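Local coordinates for glutathione S-transferase (Rhodospirillum rubrum F11, PDB 4O7H), which probably catalyses the conjugation of glutathione to electrophilic compounds, as expected of a dimeric glutathione S-transferase, at residues L71-G82 with D157-T165; F102-E113 with Q129-H140. All coordinates share one frame; numbering follows the deposited sequence.

Interaction 1 of 2, residues L71-G82 with D157-T165; sequences LEEVYPEPSLLG and DMLTYADIT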
loop_
_atom_site.group_PDB
_atom_site.type_symbol
_atom_site.label_atom_id
_atom_site.label_comp_id
_atom_site.label_asym_id
_atom_site.label_seq_id
_atom_site.Cartn_x
_atom_site.Cartn_y
_atom_site.Cartn_z
ATOM N N LEU A 71 10.318 -11.083 -5.480
ATOM C CA LEU A 71 10.176 -12.274 -6.363
ATOM C C LEU A 71 10.504 -11.938 -7.818
ATOM O O LEU A 71 11.134 -12.753 -8.519
ATOM C CB LEU A 71 8.817 -12.945 -6.251
ATOM C CG LEU A 71 8.452 -13.551 -4.910
ATOM C CD1 LEU A 71 7.012 -14.026 -4.965
ATOM C CD2 LEU A 71 9.446 -14.665 -4.501
ATOM N N GLU A 72 10.110 -10.751 -8.275
ATOM C CA GLU A 72 10.350 -10.389 -9.663
ATOM C C GLU A 72 11.844 -10.107 -9.876
ATOM O O GLU A 72 12.380 -10.334 -10.975
ATOM C CB GLU A 72 9.461 -9.198 -10.063
ATOM C CG GLU A 72 9.492 -8.834 -11.543
ATOM C CD GLU A 72 8.579 -9.662 -12.424
ATOM O OE1 GLU A 72 7.940 -10.642 -11.964
ATOM O OE2 GLU A 72 8.500 -9.269 -13.646
ATOM N N GLU A 73 12.530 -9.643 -8.852
ATOM C CA GLU A 73 13.973 -9.340 -8.933
ATOM C C GLU A 73 14.793 -10.616 -8.932
ATOM O O GLU A 73 15.788 -10.742 -9.690
ATOM C CB GLU A 73 14.408 -8.437 -7.772
ATOM C CG GLU A 73 13.926 -7.005 -7.924
ATOM C CD GLU A 73 14.125 -6.151 -6.687
ATOM O OE1 GLU A 73 14.881 -6.544 -5.780
ATOM O OE2 GLU A 73 13.535 -5.049 -6.695
ATOM N N VAL A 74 14.438 -11.548 -8.070
ATOM C CA VAL A 74 15.290 -12.756 -7.871
ATOM C C VAL A 74 14.893 -13.915 -8.783
ATOM O O VAL A 74 15.725 -14.774 -9.116
ATOM C CB VAL A 74 15.240 -13.131 -6.384
ATOM C CG1 VAL A 74 16.018 -14.401 -6.104
ATOM C CG2 VAL A 74 15.814 -11.979 -5.564
ATOM N N TYR A 75 13.635 -13.969 -9.180
ATOM C CA TYR A 75 13.062 -15.045 -9.977
ATOM C C TYR A 75 12.284 -14.413 -11.145
ATOM O O TYR A 75 11.056 -14.449 -11.179
ATOM C CB TYR A 75 12.142 -15.925 -9.156
ATOM C CG TYR A 75 12.732 -16.432 -7.870
ATOM C CD1 TYR A 75 13.638 -17.505 -7.849
ATOM C CD2 TYR A 75 12.410 -15.841 -6.676
ATOM C CE1 TYR A 75 14.203 -17.949 -6.653
ATOM C CE2 TYR A 75 12.977 -16.275 -5.479
ATOM C CZ TYR A 75 13.856 -17.339 -5.467
ATOM O OH TYR A 75 14.383 -17.762 -4.245
ATOM N N PRO A 76 13.030 -13.814 -12.092
ATOM C CA PRO A 76 12.422 -12.930 -13.085
ATOM C C PRO A 76 11.463 -13.573 -14.048
ATOM O O PRO A 76 10.520 -12.901 -14.509
ATOM C CB PRO A 76 13.625 -12.289 -13.820
ATOM C CG PRO A 76 14.847 -13.008 -13.350
ATOM C CD PRO A 76 14.509 -13.720 -12.078
ATOM N N GLU A 77 11.631 -14.857 -14.331
ATOM C CA GLU A 77 10.737 -15.525 -15.271
ATOM C C GLU A 77 9.957 -16.608 -14.582
ATOM O O GLU A 77 10.554 -17.342 -13.773
ATOM C CB GLU A 77 11.539 -16.139 -16.450
ATOM N N PRO A 78 8.658 -16.727 -14.867
ATOM C CA PRO A 78 7.829 -15.892 -15.761
ATOM C C PRO A 78 7.556 -14.542 -15.080
ATOM O O PRO A 78 7.414 -14.500 -13.860
ATOM C CB PRO A 78 6.539 -16.653 -15.878
ATOM C CG PRO A 78 6.473 -17.434 -14.624
ATOM C CD PRO A 78 7.856 -17.815 -14.304
ATOM N N SER A 79 7.519 -13.475 -15.841
ATOM C CA SER A 79 7.361 -12.108 -15.223
ATOM C C SER A 79 5.909 -11.884 -14.820
ATOM O O SER A 79 4.992 -12.221 -15.564
ATOM C CB SER A 79 7.748 -11.031 -16.231
ATOM O OG SER A 79 7.567 -9.731 -15.673
ATOM N N LEU A 80 5.671 -11.256 -13.661
ATOM C CA LEU A 80 4.360 -10.868 -13.261
ATOM C C LEU A 80 4.207 -9.329 -13.270
ATOM O O LEU A 80 3.202 -8.802 -12.852
ATOM C CB LEU A 80 4.049 -11.459 -11.913
ATOM C CG LEU A 80 3.913 -12.989 -11.916
ATOM C CD1 LEU A 80 3.775 -13.508 -10.485
ATOM C CD2 LEU A 80 2.738 -13.465 -12.735
ATOM N N LEU A 81 5.246 -8.636 -13.746
ATOM C CA LEU A 81 5.146 -7.173 -13.948
ATOM C C LEU A 81 5.158 -6.749 -15.402
ATOM O O LEU A 81 4.604 -5.712 -15.734
ATOM C CB LEU A 81 6.300 -6.493 -13.259
ATOM C CG LEU A 81 6.182 -6.293 -11.745
ATOM C CD1 LEU A 81 7.552 -5.863 -11.194
ATOM C CD2 LEU A 81 5.084 -5.348 -11.352
ATOM N N GLY A 82 5.811 -7.521 -16.256
ATOM C CA GLY A 82 5.938 -7.102 -17.649
ATOM C C GLY A 82 7.203 -6.314 -17.886
ATOM O O GLY A 82 8.032 -6.122 -16.997
ATOM N N ASP A 157 -1.537 -7.424 -22.013
ATOM C CA ASP A 157 -1.457 -8.631 -22.818
ATOM C C ASP A 157 -1.093 -9.910 -22.067
ATOM O O ASP A 157 -1.264 -11.015 -22.581
ATOM C CB ASP A 157 -0.429 -8.412 -23.946
ATOM N N MET A 158 -0.657 -9.782 -20.820
ATOM C CA MET A 158 -0.206 -10.950 -20.073
ATOM C C MET A 158 -0.786 -10.870 -18.667
ATOM O O MET A 158 -1.082 -9.790 -18.221
ATOM C CB MET A 158 1.310 -10.981 -19.981
ATOM C CG MET A 158 1.956 -9.713 -19.523
ATOM S SD MET A 158 3.767 -9.802 -19.468
ATOM C CE MET A 158 3.972 -10.505 -17.843
ATOM N N LEU A 159 -0.958 -12.023 -18.044
ATOM C CA LEU A 159 -1.381 -12.076 -16.667
ATOM C C LEU A 159 -0.270 -11.448 -15.796
ATOM O O LEU A 159 0.928 -11.712 -15.988
ATOM C CB LEU A 159 -1.685 -13.510 -16.251
ATOM C CG LEU A 159 -2.186 -13.614 -14.811
ATOM C CD1 LEU A 159 -3.392 -14.537 -14.660
ATOM C CD2 LEU A 159 -1.055 -13.980 -13.909
ATOM N N THR A 160 -0.685 -10.624 -14.806
ATOM C CA THR A 160 0.273 -9.910 -13.954
ATOM C C THR A 160 -0.228 -9.893 -12.526
ATOM O O THR A 160 -1.306 -10.422 -12.206
ATOM C CB THR A 160 0.458 -8.455 -14.378
ATOM O OG1 THR A 160 -0.782 -7.744 -14.228
ATOM C CG2 THR A 160 0.948 -8.403 -15.803
ATOM N N TYR A 161 0.566 -9.247 -11.683
ATOM C CA TYR A 161 0.181 -9.037 -10.291
ATOM C C TYR A 161 -1.176 -8.307 -10.242
ATOM O O TYR A 161 -1.894 -8.376 -9.258
ATOM C CB TYR A 161 1.222 -8.211 -9.559
ATOM C CG TYR A 161 2.433 -8.996 -9.154
ATOM C CD1 TYR A 161 2.298 -10.124 -8.369
ATOM C CD2 TYR A 161 3.692 -8.610 -9.503
ATOM C CE1 TYR A 161 3.397 -10.818 -7.968
ATOM C CE2 TYR A 161 4.793 -9.308 -9.082
ATOM C CZ TYR A 161 4.630 -10.438 -8.357
ATOM O OH TYR A 161 5.743 -11.127 -7.961
ATOM N N ALA A 162 -1.559 -7.565 -11.270
ATOM C CA ALA A 162 -2.878 -6.937 -11.225
ATOM C C ALA A 162 -3.992 -7.923 -11.148
ATOM O O ALA A 162 -4.944 -7.789 -10.321
ATOM C CB ALA A 162 -3.064 -6.036 -12.443
ATOM N N ASP A 163 -3.969 -8.913 -12.035
ATOM C CA ASP A 163 -4.992 -9.960 -12.015
ATOM C C ASP A 163 -4.941 -10.754 -10.707
ATOM O O ASP A 163 -5.977 -11.055 -10.092
ATOM C CB ASP A 163 -4.759 -10.945 -13.158
ATOM C CG ASP A 163 -4.719 -10.278 -14.502
ATOM O OD1 ASP A 163 -5.811 -10.109 -15.113
ATOM O OD2 ASP A 163 -3.582 -9.921 -14.940
ATOM N N ILE A 164 -3.718 -11.033 -10.245
ATOM C CA ILE A 164 -3.584 -11.845 -9.034
ATOM C C ILE A 164 -4.180 -11.105 -7.829
ATOM O O ILE A 164 -4.958 -11.657 -7.049
ATOM C CB ILE A 164 -2.152 -12.203 -8.781
ATOM C CG1 ILE A 164 -1.632 -13.145 -9.896
ATOM C CG2 ILE A 164 -2.018 -12.949 -7.470
ATOM C CD1 ILE A 164 -0.146 -13.305 -9.833
ATOM N N THR A 165 -3.841 -9.831 -7.701
ATOM C CA THR A 165 -4.299 -9.012 -6.577
ATOM C C THR A 165 -5.845 -8.910 -6.584
ATOM O O THR A 165 -6.495 -9.200 -5.585
ATOM C CB THR A 165 -3.641 -7.616 -6.612
ATOM O OG1 THR A 165 -2.199 -7.762 -6.645
ATOM C CG2 THR A 165 -4.065 -6.807 -5.378
HETATM O O HOH W 1 2.532 -13.790 -16.650
#
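L80 of the linker between the thioredoxin-like and all-helical domains of this glutathione S-transferase lies against Y161, in the first turn of helix 161-175, whose start carries the N-capping box of the GST C-terminal domain. D163 OD2 accepts from T160 N at 3.0 Å, the capping-box bond, and T160 OG1, at the N-cap, accepts from A162 N; threonine and aspartate suit these places because short polar side chains can fold back onto amides at a helix start. The backbones are joined directly by Y161 N and L80 O, 2.9 Å apart and nearly straight at 161°, with the donor in the carbonyl plane. A water gives a second link, donating to S79 O and L159 O. E72 fixes the linker from within: OE1 accepts from L80 N at 2.9 Å on its syn side and also pairs with K23. Apolar contacts fill the rest. L80 CB sits over the centre of the Y161 ring, a CH-pi contact, and L81 CD2 meets the ring edge. With L80 CG anti to the carbonyl carbon (chi1 -68°), branched leucine meets several neighbours: CD1 lies 3.7 Å from Y161 CE1, and CD2 touches L159 CD2 and I164 CD1.

Interaction 2 of 2, residues F102-E113 with Q129-H140; sequences FNREVTEPLVRE and QIRAGRANVHTH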
loop_
_atom_site.group_PDB
_atom_site.type_symbol
_atom_site.label_atom_id
_atom_site.label_comp_id
_atom_site.label_asym_id
_atom_site.label_seq_id
_atom_site.Cartn_x
_atom_site.Cartn_y
_atom_site.Cartn_z
ATOM N N PHE A 102 -10.073 -0.965 -3.405
ATOM C CA PHE A 102 -10.953 -2.108 -3.209
ATOM C C PHE A 102 -10.845 -2.608 -1.792
ATOM O O PHE A 102 -11.854 -2.929 -1.137
ATOM C CB PHE A 102 -10.608 -3.224 -4.223
ATOM C CG PHE A 102 -11.560 -4.409 -4.209
ATOM C CD1 PHE A 102 -11.533 -5.340 -3.208
ATOM C CD2 PHE A 102 -12.420 -4.590 -5.252
ATOM C CE1 PHE A 102 -12.400 -6.405 -3.224
ATOM C CE2 PHE A 102 -13.268 -5.664 -5.298
ATOM C CZ PHE A 102 -13.264 -6.578 -4.272
ATOM N N ASN A 103 -9.613 -2.671 -1.273
ATOM C CA ASN A 103 -9.381 -3.176 0.055
ATOM C C ASN A 103 -10.157 -2.376 1.103
ATOM O O ASN A 103 -10.750 -2.959 2.004
ATOM C CB ASN A 103 -7.901 -3.181 0.378
ATOM C CG ASN A 103 -7.608 -3.770 1.734
ATOM O OD1 ASN A 103 -7.900 -4.920 2.001
ATOM N ND2 ASN A 103 -7.091 -2.918 2.653
ATOM N N ARG A 104 -10.102 -1.045 0.996
ATOM C CA ARG A 104 -10.745 -0.200 2.000
ATOM C C ARG A 104 -12.260 -0.214 1.872
ATOM O O ARG A 104 -12.958 -0.139 2.896
ATOM C CB ARG A 104 -10.188 1.253 1.938
ATOM C CG ARG A 104 -8.741 1.308 2.422
ATOM C CD ARG A 104 -8.507 1.030 3.931
ATOM N NE ARG A 104 -9.100 2.074 4.795
ATOM C CZ ARG A 104 -8.506 3.235 5.092
ATOM N NH1 ARG A 104 -7.292 3.499 4.635
ATOM N NH2 ARG A 104 -9.128 4.122 5.853
ATOM N N GLU A 105 -12.758 -0.286 0.647
ATOM C CA GLU A 105 -14.171 -0.126 0.358
ATOM C C GLU A 105 -14.955 -1.434 0.467
ATOM O O GLU A 105 -16.181 -1.410 0.653
ATOM C CB GLU A 105 -14.368 0.450 -1.043
ATOM C CG GLU A 105 -13.875 1.893 -1.178
ATOM C CD GLU A 105 -14.001 2.516 -2.567
ATOM O OE1 GLU A 105 -14.418 1.872 -3.542
ATOM O OE2 GLU A 105 -13.697 3.735 -2.698
ATOM N N VAL A 106 -14.269 -2.564 0.311
ATOM C CA VAL A 106 -14.928 -3.869 0.196
ATOM C C VAL A 106 -14.296 -4.946 1.104
ATOM O O VAL A 106 -14.918 -5.534 1.979
ATOM C CB VAL A 106 -14.923 -4.329 -1.286
ATOM C CG1 VAL A 106 -15.681 -5.646 -1.403
ATOM C CG2 VAL A 106 -15.484 -3.290 -2.269
ATOM N N THR A 107 -13.023 -5.272 0.870
ATOM C CA THR A 107 -12.395 -6.345 1.590
ATOM C C THR A 107 -12.344 -6.172 3.105
ATOM O O THR A 107 -12.744 -7.069 3.874
ATOM C CB THR A 107 -10.959 -6.567 1.087
ATOM O OG1 THR A 107 -10.988 -6.593 -0.346
ATOM C CG2 THR A 107 -10.451 -7.914 1.616
ATOM N N GLU A 108 -11.871 -5.011 3.556
ATOM C CA GLU A 108 -11.780 -4.774 4.988
ATOM C C GLU A 108 -13.106 -4.942 5.695
ATOM O O GLU A 108 -13.164 -5.723 6.623
ATOM C CB GLU A 108 -11.202 -3.400 5.319
ATOM C CG GLU A 108 -9.708 -3.398 5.286
ATOM C CD GLU A 108 -9.078 -2.092 5.766
ATOM O OE1 GLU A 108 -9.792 -1.114 6.025
ATOM O OE2 GLU A 108 -7.851 -2.081 5.845
ATOM N N PRO A 109 -14.157 -4.234 5.257
ATOM C CA PRO A 109 -15.400 -4.437 6.007
ATOM C C PRO A 109 -15.976 -5.856 5.888
ATOM O O PRO A 109 -16.409 -6.437 6.873
ATOM C CB PRO A 109 -16.332 -3.426 5.412
ATOM C CG PRO A 109 -15.779 -3.049 4.079
ATOM C CD PRO A 109 -14.295 -3.141 4.297
ATOM N N LEU A 110 -15.957 -6.454 4.712
ATOM C CA LEU A 110 -16.637 -7.766 4.592
ATOM C C LEU A 110 -15.856 -8.869 5.268
ATOM O O LEU A 110 -16.410 -9.750 5.896
ATOM C CB LEU A 110 -16.950 -8.072 3.143
ATOM C CG LEU A 110 -18.007 -7.172 2.494
ATOM C CD1 LEU A 110 -18.148 -7.368 1.008
ATOM C CD2 LEU A 110 -19.411 -7.353 3.118
ATOM N N VAL A 111 -14.540 -8.878 5.093
ATOM C CA VAL A 111 -13.736 -9.892 5.733
ATOM C C VAL A 111 -13.796 -9.782 7.270
ATOM O O VAL A 111 -13.926 -10.787 7.966
ATOM C CB VAL A 111 -12.257 -9.882 5.241
ATOM C CG1 VAL A 111 -11.380 -10.784 6.072
ATOM C CG2 VAL A 111 -12.229 -10.278 3.803
ATOM N N ARG A 112 -13.728 -8.555 7.766
ATOM C CA ARG A 112 -13.693 -8.348 9.200
ATOM C C ARG A 112 -15.044 -8.846 9.763
ATOM O O ARG A 112 -15.077 -9.657 10.684
ATOM C CB ARG A 112 -13.478 -6.874 9.563
ATOM C CG ARG A 112 -13.328 -6.653 11.070
ATOM C CD ARG A 112 -13.283 -5.172 11.420
ATOM N NE ARG A 112 -14.419 -4.461 10.875
ATOM C CZ ARG A 112 -14.358 -3.523 9.944
ATOM N NH1 ARG A 112 -13.175 -3.151 9.423
ATOM N NH2 ARG A 112 -15.492 -2.980 9.513
ATOM N N GLU A 113 -16.116 -8.337 9.179
ATOM C CA GLU A 113 -17.452 -8.522 9.740
ATOM C C GLU A 113 -17.983 -9.926 9.546
ATOM O O GLU A 113 -18.634 -10.486 10.447
ATOM C CB GLU A 113 -18.425 -7.497 9.173
ATOM C CG GLU A 113 -18.051 -6.041 9.453
ATOM C CD GLU A 113 -17.858 -5.753 10.926
ATOM O OE1 GLU A 113 -18.618 -6.314 11.764
ATOM O OE2 GLU A 113 -16.948 -4.970 11.268
ATOM N N GLN A 129 -21.595 -1.690 7.853
ATOM C CA GLN A 129 -20.306 -1.957 7.178
ATOM C C GLN A 129 -20.519 -2.975 6.047
ATOM O O GLN A 129 -19.971 -2.819 4.965
ATOM C CB GLN A 129 -19.297 -2.539 8.169
ATOM C CG GLN A 129 -18.851 -1.597 9.275
ATOM C CD GLN A 129 -17.616 -0.811 8.889
ATOM O OE1 GLN A 129 -16.750 -1.291 8.155
ATOM N NE2 GLN A 129 -17.522 0.408 9.392
ATOM N N ILE A 130 -21.361 -3.975 6.296
ATOM C CA ILE A 130 -21.649 -5.021 5.312
ATOM C C ILE A 130 -22.401 -4.467 4.104
ATOM O O ILE A 130 -22.070 -4.773 2.951
ATOM C CB ILE A 130 -22.386 -6.225 5.966
ATOM C CG1 ILE A 130 -21.434 -6.997 6.885
ATOM C CG2 ILE A 130 -22.981 -7.151 4.910
ATOM C CD1 ILE A 130 -22.122 -7.978 7.824
ATOM N N ARG A 131 -23.400 -3.617 4.345
ATOM C CA ARG A 131 -24.158 -3.036 3.238
ATOM C C ARG A 131 -23.266 -2.170 2.356
ATOM O O ARG A 131 -23.417 -2.168 1.144
ATOM C CB ARG A 131 -25.385 -2.223 3.746
ATOM N N ALA A 132 -22.352 -1.421 2.971
ATOM C CA ALA A 132 -21.474 -0.517 2.235
ATOM C C ALA A 132 -20.535 -1.346 1.341
ATOM O O ALA A 132 -20.383 -1.061 0.163
ATOM C CB ALA A 132 -20.667 0.339 3.209
ATOM N N GLY A 133 -19.979 -2.394 1.916
ATOM C CA GLY A 133 -19.074 -3.320 1.162
ATOM C C GLY A 133 -19.750 -3.966 -0.018
ATOM O O GLY A 133 -19.205 -4.001 -1.136
ATOM N N ARG A 134 -20.983 -4.414 0.211
ATOM C CA ARG A 134 -21.790 -5.055 -0.816
ATOM C C ARG A 134 -22.160 -4.082 -1.914
ATOM O O ARG A 134 -22.196 -4.441 -3.074
ATOM C CB ARG A 134 -23.061 -5.695 -0.189
ATOM C CG ARG A 134 -22.766 -6.995 0.546
ATOM C CD ARG A 134 -23.920 -7.536 1.391
ATOM N NE ARG A 134 -25.082 -7.693 0.542
ATOM C CZ ARG A 134 -25.268 -8.716 -0.282
ATOM N NH1 ARG A 134 -24.378 -9.713 -0.347
ATOM N NH2 ARG A 134 -26.354 -8.750 -1.042
ATOM N N ALA A 135 -22.410 -2.823 -1.572
ATOM C CA ALA A 135 -22.735 -1.841 -2.606
ATOM C C ALA A 135 -21.505 -1.466 -3.427
ATOM O O ALA A 135 -21.572 -1.324 -4.637
ATOM C CB ALA A 135 -23.344 -0.608 -1.968
ATOM N N ASN A 136 -20.375 -1.321 -2.742
ATOM C CA ASN A 136 -19.136 -0.841 -3.344
ATOM C C ASN A 136 -18.518 -1.858 -4.268
ATOM O O ASN A 136 -17.873 -1.505 -5.248
ATOM C CB ASN A 136 -18.123 -0.507 -2.236
ATOM C CG ASN A 136 -18.466 0.778 -1.490
ATOM O OD1 ASN A 136 -19.194 1.616 -2.013
ATOM N ND2 ASN A 136 -17.963 0.923 -0.313
ATOM N N VAL A 137 -18.772 -3.138 -4.037
ATOM C CA VAL A 137 -18.158 -4.155 -4.920
ATOM C C VAL A 137 -18.698 -4.024 -6.347
ATOM O O VAL A 137 -18.009 -4.302 -7.302
ATOM C CB VAL A 137 -18.292 -5.607 -4.384
ATOM C CG1 VAL A 137 -19.675 -6.161 -4.539
ATOM C CG2 VAL A 137 -17.297 -6.524 -5.114
ATOM N N HIS A 138 -19.927 -3.532 -6.506
ATOM C CA HIS A 138 -20.425 -3.308 -7.860
ATOM C C HIS A 138 -19.548 -2.339 -8.709
ATOM O O HIS A 138 -19.318 -2.586 -9.880
ATOM C CB HIS A 138 -21.848 -2.756 -7.802
ATOM C CG HIS A 138 -22.876 -3.776 -7.455
ATOM N ND1 HIS A 138 -23.460 -4.596 -8.389
ATOM C CD2 HIS A 138 -23.432 -4.101 -6.268
ATOM C CE1 HIS A 138 -24.328 -5.387 -7.795
ATOM N NE2 HIS A 138 -24.323 -5.115 -6.509
ATOM N N THR A 139 -19.117 -1.229 -8.134
ATOM C CA THR A 139 -18.322 -0.232 -8.861
ATOM C C THR A 139 -17.021 -0.851 -9.336
ATOM O O THR A 139 -16.577 -0.632 -10.464
ATOM C CB THR A 139 -17.997 0.955 -7.954
ATOM O OG1 THR A 139 -19.205 1.394 -7.292
ATOM C CG2 THR A 139 -17.402 2.070 -8.733
ATOM N N HIS A 140 -16.429 -1.658 -8.457
ATOM C CA HIS A 140 -15.196 -2.374 -8.827
ATOM C C HIS A 140 -15.360 -3.420 -9.899
ATOM O O HIS A 140 -14.488 -3.570 -10.769
ATOM C CB HIS A 140 -14.548 -2.966 -7.594
ATOM C CG HIS A 140 -14.043 -1.912 -6.682
ATOM N ND1 HIS A 140 -12.796 -1.338 -6.841
ATOM C CD2 HIS A 140 -14.628 -1.281 -5.638
ATOM C CE1 HIS A 140 -12.647 -0.381 -5.940
ATOM N NE2 HIS A 140 -13.752 -0.309 -5.216
#
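E105 and H140 join the helices through a hydrogen bond to a carboxylate: H140 NE2 donates to E105 OE1 at 2.8 Å. The oxygen lies close to the imidazole plane, but the ring meets it on the anti side, 34° out of the carboxylate plane. An extended glutamate gives the needed reach, and a salt bridge from K101 holds OE2, which would probably favour the ionised carboxylate. H140 ND1 is bonded to W97, so both ring nitrogens are engaged and the ring's rotation is fixed. N136 ND2 meets E105 O at 3.1 Å, almost straight and within its own amide plane. That carbonyl lies in a wide, pi-type stretch preceding P109, which has no amide hydrogen to offer it; G133 CA adds a C-H...O contact to E105 O at 3.5 Å. Farther along, R112 NH2 approaches Q129 OE1 from above the carbonyl plane, a strongly bent bond, while R112 NE pairs with E113 OE2. F102 and H140 form a T-shaped pair, the edge of F102 toward the H140 face, planes 72° apart. V106 is a knob among G133, N136, V137 and H140, and L110 CD2 packs on I130 CG2. With no side chain, G133 lets the backbones come within 4.3 Å at V106 CA and G133 CA. The segment axes, 7.9 Å apart at closest and crossing at -139°, pair roughly opposed helices of the all-helical GST C-terminal domain.

Interactions 1 and 2 have centres 27 Å apart, on opposite sides of the chain's centre; their nearest atoms, about 7 Å apart, do not touch. Along the chain, interaction 2 is nested inside the loop closed by interaction 1: helix 64-74 and its following linker come first, then helices 85-119 and 127-150, then helix 161-175. Interaction 1 thus joins the end of the thioredoxin-like domain to the helical domain, whereas interaction 2 lies within the helical bundle. Helix 161-175 connects them, since its first turn belongs to interaction 1 and I173, farther along, touches F102 and V106. Both neighbourhoods reach the second subunit, through E73 and R104, consistent with a GST dimer.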